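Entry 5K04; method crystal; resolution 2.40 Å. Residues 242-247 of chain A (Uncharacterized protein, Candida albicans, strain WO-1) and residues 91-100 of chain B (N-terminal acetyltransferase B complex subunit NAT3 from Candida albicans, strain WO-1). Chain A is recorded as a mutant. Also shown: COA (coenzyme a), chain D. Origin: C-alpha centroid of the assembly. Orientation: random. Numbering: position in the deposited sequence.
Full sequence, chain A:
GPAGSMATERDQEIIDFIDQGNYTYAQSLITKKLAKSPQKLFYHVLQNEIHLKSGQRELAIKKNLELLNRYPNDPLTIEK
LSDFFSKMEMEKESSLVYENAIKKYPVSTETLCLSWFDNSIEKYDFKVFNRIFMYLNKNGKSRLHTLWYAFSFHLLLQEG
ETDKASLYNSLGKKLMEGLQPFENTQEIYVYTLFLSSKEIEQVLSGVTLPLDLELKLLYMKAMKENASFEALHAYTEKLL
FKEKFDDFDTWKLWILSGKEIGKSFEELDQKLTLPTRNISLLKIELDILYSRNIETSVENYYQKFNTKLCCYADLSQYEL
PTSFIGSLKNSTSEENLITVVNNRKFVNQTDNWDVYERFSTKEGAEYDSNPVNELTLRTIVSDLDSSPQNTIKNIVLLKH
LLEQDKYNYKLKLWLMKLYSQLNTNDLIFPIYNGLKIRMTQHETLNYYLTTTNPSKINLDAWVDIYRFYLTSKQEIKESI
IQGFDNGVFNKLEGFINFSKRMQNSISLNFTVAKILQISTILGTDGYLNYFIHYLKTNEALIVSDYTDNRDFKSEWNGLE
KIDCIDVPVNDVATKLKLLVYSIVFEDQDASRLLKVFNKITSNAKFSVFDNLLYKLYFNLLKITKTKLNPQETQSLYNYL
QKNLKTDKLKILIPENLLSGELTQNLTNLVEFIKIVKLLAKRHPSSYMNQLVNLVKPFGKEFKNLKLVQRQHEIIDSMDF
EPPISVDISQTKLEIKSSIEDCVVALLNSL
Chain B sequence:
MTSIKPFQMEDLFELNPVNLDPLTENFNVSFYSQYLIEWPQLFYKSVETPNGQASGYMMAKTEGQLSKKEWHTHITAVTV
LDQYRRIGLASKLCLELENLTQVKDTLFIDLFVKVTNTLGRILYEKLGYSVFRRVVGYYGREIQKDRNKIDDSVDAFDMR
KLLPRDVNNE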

# COMPACT_ATOMS: atom_id res chain seq x y z
N LYS A 242 14.17 33.94 10.71
CA LYS A 242 13.64 34.97 9.82
C LYS A 242 12.56 34.49 8.85
O LYS A 242 11.84 35.34 8.30
CB LYS A 242 14.78 35.61 9.00
CG LYS A 242 15.78 36.38 9.85
CD LYS A 242 16.82 37.10 9.00
CE LYS A 242 17.86 37.81 9.88
NZ LYS A 242 18.90 38.53 9.08
N GLU A 243 12.39 33.19 8.63
CA GLU A 243 11.42 32.68 7.67
C GLU A 243 10.41 31.73 8.32
O GLU A 243 9.72 30.98 7.62
CB GLU A 243 12.15 32.01 6.50
CG GLU A 243 13.00 33.03 5.72
CD GLU A 243 13.72 32.45 4.50
OE1 GLU A 243 14.51 33.20 3.89
OE2 GLU A 243 13.50 31.27 4.15
N LYS A 244 10.31 31.78 9.65
CA LYS A 244 9.35 31.02 10.48
C LYS A 244 9.11 29.62 9.93
O LYS A 244 7.98 29.18 9.69
CB LYS A 244 8.02 31.77 10.65
CG LYS A 244 7.44 32.49 9.44
CD LYS A 244 6.67 33.71 9.93
CE LYS A 244 5.95 34.42 8.81
NZ LYS A 244 5.14 35.57 9.34
N PHE A 245 10.21 28.90 9.77
CA PHE A 245 10.12 27.52 9.33
C PHE A 245 9.80 26.59 10.51
O PHE A 245 8.83 25.82 10.44
CB PHE A 245 11.42 27.13 8.62
CG PHE A 245 11.32 25.84 7.88
CD1 PHE A 245 10.09 25.33 7.52
CD2 PHE A 245 12.46 25.11 7.59
CE1 PHE A 245 9.98 24.13 6.86
CE2 PHE A 245 12.37 23.91 6.93
CZ PHE A 245 11.12 23.41 6.57
N ASP A 246 10.54 26.69 11.61
CA ASP A 246 10.29 25.92 12.85
C ASP A 246 10.30 24.42 12.58
O ASP A 246 9.30 23.72 12.75
CB ASP A 246 8.99 26.33 13.54
CG ASP A 246 8.81 25.64 14.90
OD1 ASP A 246 9.79 25.09 15.45
OD2 ASP A 246 7.68 25.62 15.43
N ASP A 247 11.47 23.94 12.18
CA ASP A 247 11.67 22.60 11.63
C ASP A 247 12.74 21.89 12.45
O ASP A 247 13.89 22.33 12.50
CB ASP A 247 12.07 22.72 10.16
CG ASP A 247 12.07 21.41 9.46
OD1 ASP A 247 10.97 20.86 9.22
OD2 ASP A 247 13.18 20.97 9.09
N SER B 91 -2.22 23.64 13.06
CA SER B 91 -2.02 25.07 12.86
C SER B 91 -0.70 25.35 12.13
O SER B 91 -0.63 26.26 11.29
CB SER B 91 -2.08 25.78 14.21
OG SER B 91 -3.32 25.54 14.85
N LYS B 92 0.35 24.57 12.42
CA LYS B 92 1.63 24.78 11.75
C LYS B 92 1.56 24.42 10.26
O LYS B 92 2.08 25.16 9.42
CB LYS B 92 2.73 23.96 12.43
CG LYS B 92 3.84 23.47 11.48
CD LYS B 92 5.02 22.79 12.19
CE LYS B 92 6.19 23.75 12.35
NZ LYS B 92 6.77 24.20 11.02
N LEU B 93 0.92 23.30 9.94
CA LEU B 93 0.74 22.89 8.54
C LEU B 93 -0.02 23.94 7.73
O LEU B 93 0.34 24.23 6.58
CB LEU B 93 0.01 21.55 8.49
CG LEU B 93 0.81 20.33 8.95
CD1 LEU B 93 -0.11 19.15 9.20
CD2 LEU B 93 1.87 19.95 7.92
N CYS B 94 -1.06 24.53 8.33
CA CYS B 94 -1.81 25.59 7.65
C CYS B 94 -0.98 26.86 7.52
O CYS B 94 -0.98 27.51 6.46
CB CYS B 94 -3.14 25.84 8.40
SG CYS B 94 -4.30 24.50 8.48
N LEU B 95 -0.21 27.21 8.56
CA LEU B 95 0.60 28.43 8.53
C LEU B 95 1.80 28.33 7.58
O LEU B 95 2.23 29.34 7.01
CB LEU B 95 1.07 28.75 9.94
CG LEU B 95 0.04 29.38 10.87
CD1 LEU B 95 0.71 29.72 12.21
CD2 LEU B 95 -0.57 30.62 10.24
N GLU B 96 2.35 27.12 7.38
CA GLU B 96 3.46 26.92 6.45
C GLU B 96 3.10 27.29 5.01
O GLU B 96 3.98 27.65 4.22
CB GLU B 96 3.92 25.46 6.53
CG GLU B 96 4.84 24.97 5.40
CD GLU B 96 6.23 25.61 5.40
OE1 GLU B 96 6.97 25.39 4.41
OE2 GLU B 96 6.60 26.31 6.38
N LEU B 97 1.81 27.19 4.64
CA LEU B 97 1.38 27.64 3.31
C LEU B 97 1.78 29.08 3.06
O LEU B 97 2.23 29.43 1.96
CB LEU B 97 -0.14 27.49 3.19
CG LEU B 97 -0.67 26.07 3.07
CD1 LEU B 97 -2.18 26.04 3.24
CD2 LEU B 97 -0.29 25.50 1.73
N GLU B 98 1.65 29.94 4.08
CA GLU B 98 1.92 31.36 3.94
C GLU B 98 3.39 31.66 3.71
O GLU B 98 3.72 32.79 3.34
CB GLU B 98 1.37 32.08 5.18
CG GLU B 98 -0.13 31.80 5.43
CD GLU B 98 -0.66 32.39 6.74
OE1 GLU B 98 -0.05 33.34 7.27
OE2 GLU B 98 -1.70 31.89 7.24
N ASN B 99 4.28 30.66 3.91
CA ASN B 99 5.71 30.77 3.62
C ASN B 99 6.06 30.44 2.17
O ASN B 99 7.15 30.81 1.71
CB ASN B 99 6.50 29.82 4.52
CG ASN B 99 6.45 30.23 5.98
OD1 ASN B 99 6.12 31.39 6.31
ND2 ASN B 99 6.79 29.30 6.87
N LEU B 100 5.18 29.73 1.45
CA LEU B 100 5.46 29.32 0.09
C LEU B 100 5.18 30.46 -0.88
O LEU B 100 4.14 31.12 -0.79
CB LEU B 100 4.63 28.09 -0.25
CG LEU B 100 4.76 27.01 0.83
CD1 LEU B 100 3.93 25.76 0.52
CD2 LEU B 100 6.22 26.65 1.06
N1A COA D . -11.40 19.37 20.82
C2A COA D . -11.72 20.76 21.28
N3A COA D . -10.88 21.75 20.49
C4A COA D . -9.83 21.45 19.50
C5A COA D . -9.46 19.92 19.13
C6A COA D . -10.38 18.85 19.83
N6A COA D . -10.31 17.45 19.56
N7A COA D . -8.45 19.85 17.95
C8A COA D . -8.09 21.28 17.40
N9A COA D . -9.05 22.14 18.41
C1B COA D . -9.18 23.73 18.08
C2B COA D . -9.09 24.69 19.31
O2B COA D . -10.13 25.51 19.85
C3B COA D . -7.62 24.96 19.08
O3B COA D . -6.64 25.70 19.82
P3B COA D . -5.77 25.66 21.20
O7A COA D . -4.32 25.55 20.78
O8A COA D . -6.03 27.03 21.84
O9A COA D . -6.27 24.47 21.99
C4B COA D . -7.35 24.62 17.51
O4B COA D . -8.50 24.00 16.81
C5B COA D . -5.87 24.37 17.02
O5B COA D . -5.13 23.18 17.32
P1A COA D . -3.91 22.27 16.80
O1A COA D . -3.22 23.02 15.72
O2A COA D . -3.05 21.91 17.98
O3A COA D . -4.62 20.98 16.25
P2A COA D . -4.32 19.44 15.90
O4A COA D . -4.70 18.63 17.11
O5A COA D . -2.98 19.30 15.38
O6A COA D . -5.45 19.19 14.78
CBP COA D . -7.66 18.52 13.46
CCP COA D . -6.80 19.55 14.47
CDP COA D . -9.25 19.04 13.31
CEP COA D . -6.90 18.44 11.95
CAP COA D . -7.64 16.94 14.17
OAP COA D . -7.80 16.86 15.56
C9P COA D . -8.00 15.76 13.13
O9P COA D . -9.25 15.24 12.97
N8P COA D . -7.08 15.65 11.92
C7P COA D . -7.62 15.37 10.47
C6P COA D . -9.18 15.26 10.28
C5P COA D . -10.22 16.53 10.36
O5P COA D . -11.26 16.58 11.20
N4P COA D . -9.88 17.69 9.51
C3P COA D . -9.42 19.05 9.39
C2P COA D . -9.83 20.33 10.11
S1P COA D . -11.39 21.14 9.88

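A loop with no regular secondary structure leaves many backbone carbonyls without partners, and a neighbouring chain can supply the missing donors from its side chains. The contact between these two stretches is a compact example. Every hydrogen bond between them runs in one direction, from a side-chain nitrogen of chain B to a main-chain oxygen of chain A, and three consecutive loop carbonyls are served in this way.

The shortest bond comes from B:Lys92. Its CA-to-CB bond points toward the loop, and the long chain, with chi1 at 148° and chi3 at -100°, both between the usual wells, brings the ammonium to two successive carbonyls. B:Lys92 NZ lies 2.7 Å from A:Phe245 O in a short hydrogen bond and 3.1 Å from A:Asp246 O in a weak one. Lysine suits this place because it combines reach with several protons on one nitrogen. The carboxylate of A:Asp246 is nearby, but its closest approach to the lysine side chain is from A:Asp246 OD2 to the B:Lys92 carbon CE, at 3.9 Å; its OD1 is satisfied elsewhere in the structure.

The second anchor, B:Asn99, also has its CA-to-CB bond directed toward the loop. Its amide nitrogen is used twice: B:Asn99 ND2 donates to A:Lys244 O at 3.1 Å and, within its own chain, to B:Glu96 OE2 at 3.0 Å. An amide NH2 carries two hydrogens, so one group can bind the partner chain while being held by its own. A:Glu243 O also comes within 3.5 Å of B:Asn99 ND2, but the angle is poor and no hydrogen bond results. B:Asn99 OD1 packs 3.6 Å from CG of A:Lys244, whose aliphatic portion provides the contact.

B:Glu96 thus helps position the asparagine while meeting the loop itself. Its CA-to-CB bond runs sideways, yet with chi1 t and chi2 p the carboxylate comes nearer, and B:Glu96 OE2 rests 3.8 Å from CD1 of A:Phe245, at the ring edge and near the ring plane. The positively polarised rim of an aromatic ring tolerates a carboxylate oxygen there. Both residues are buried; the phenylalanine offers its ring edge to B:Glu96 and its carbonyl to B:Lys92.

The two stretches bury 269 Å² in all, with B:Lys92 and B:Asn99 covered most, at 60 Å² each. All three acceptors on chain A in these bonds are main-chain oxygens, so their positions depend on the path of the loop.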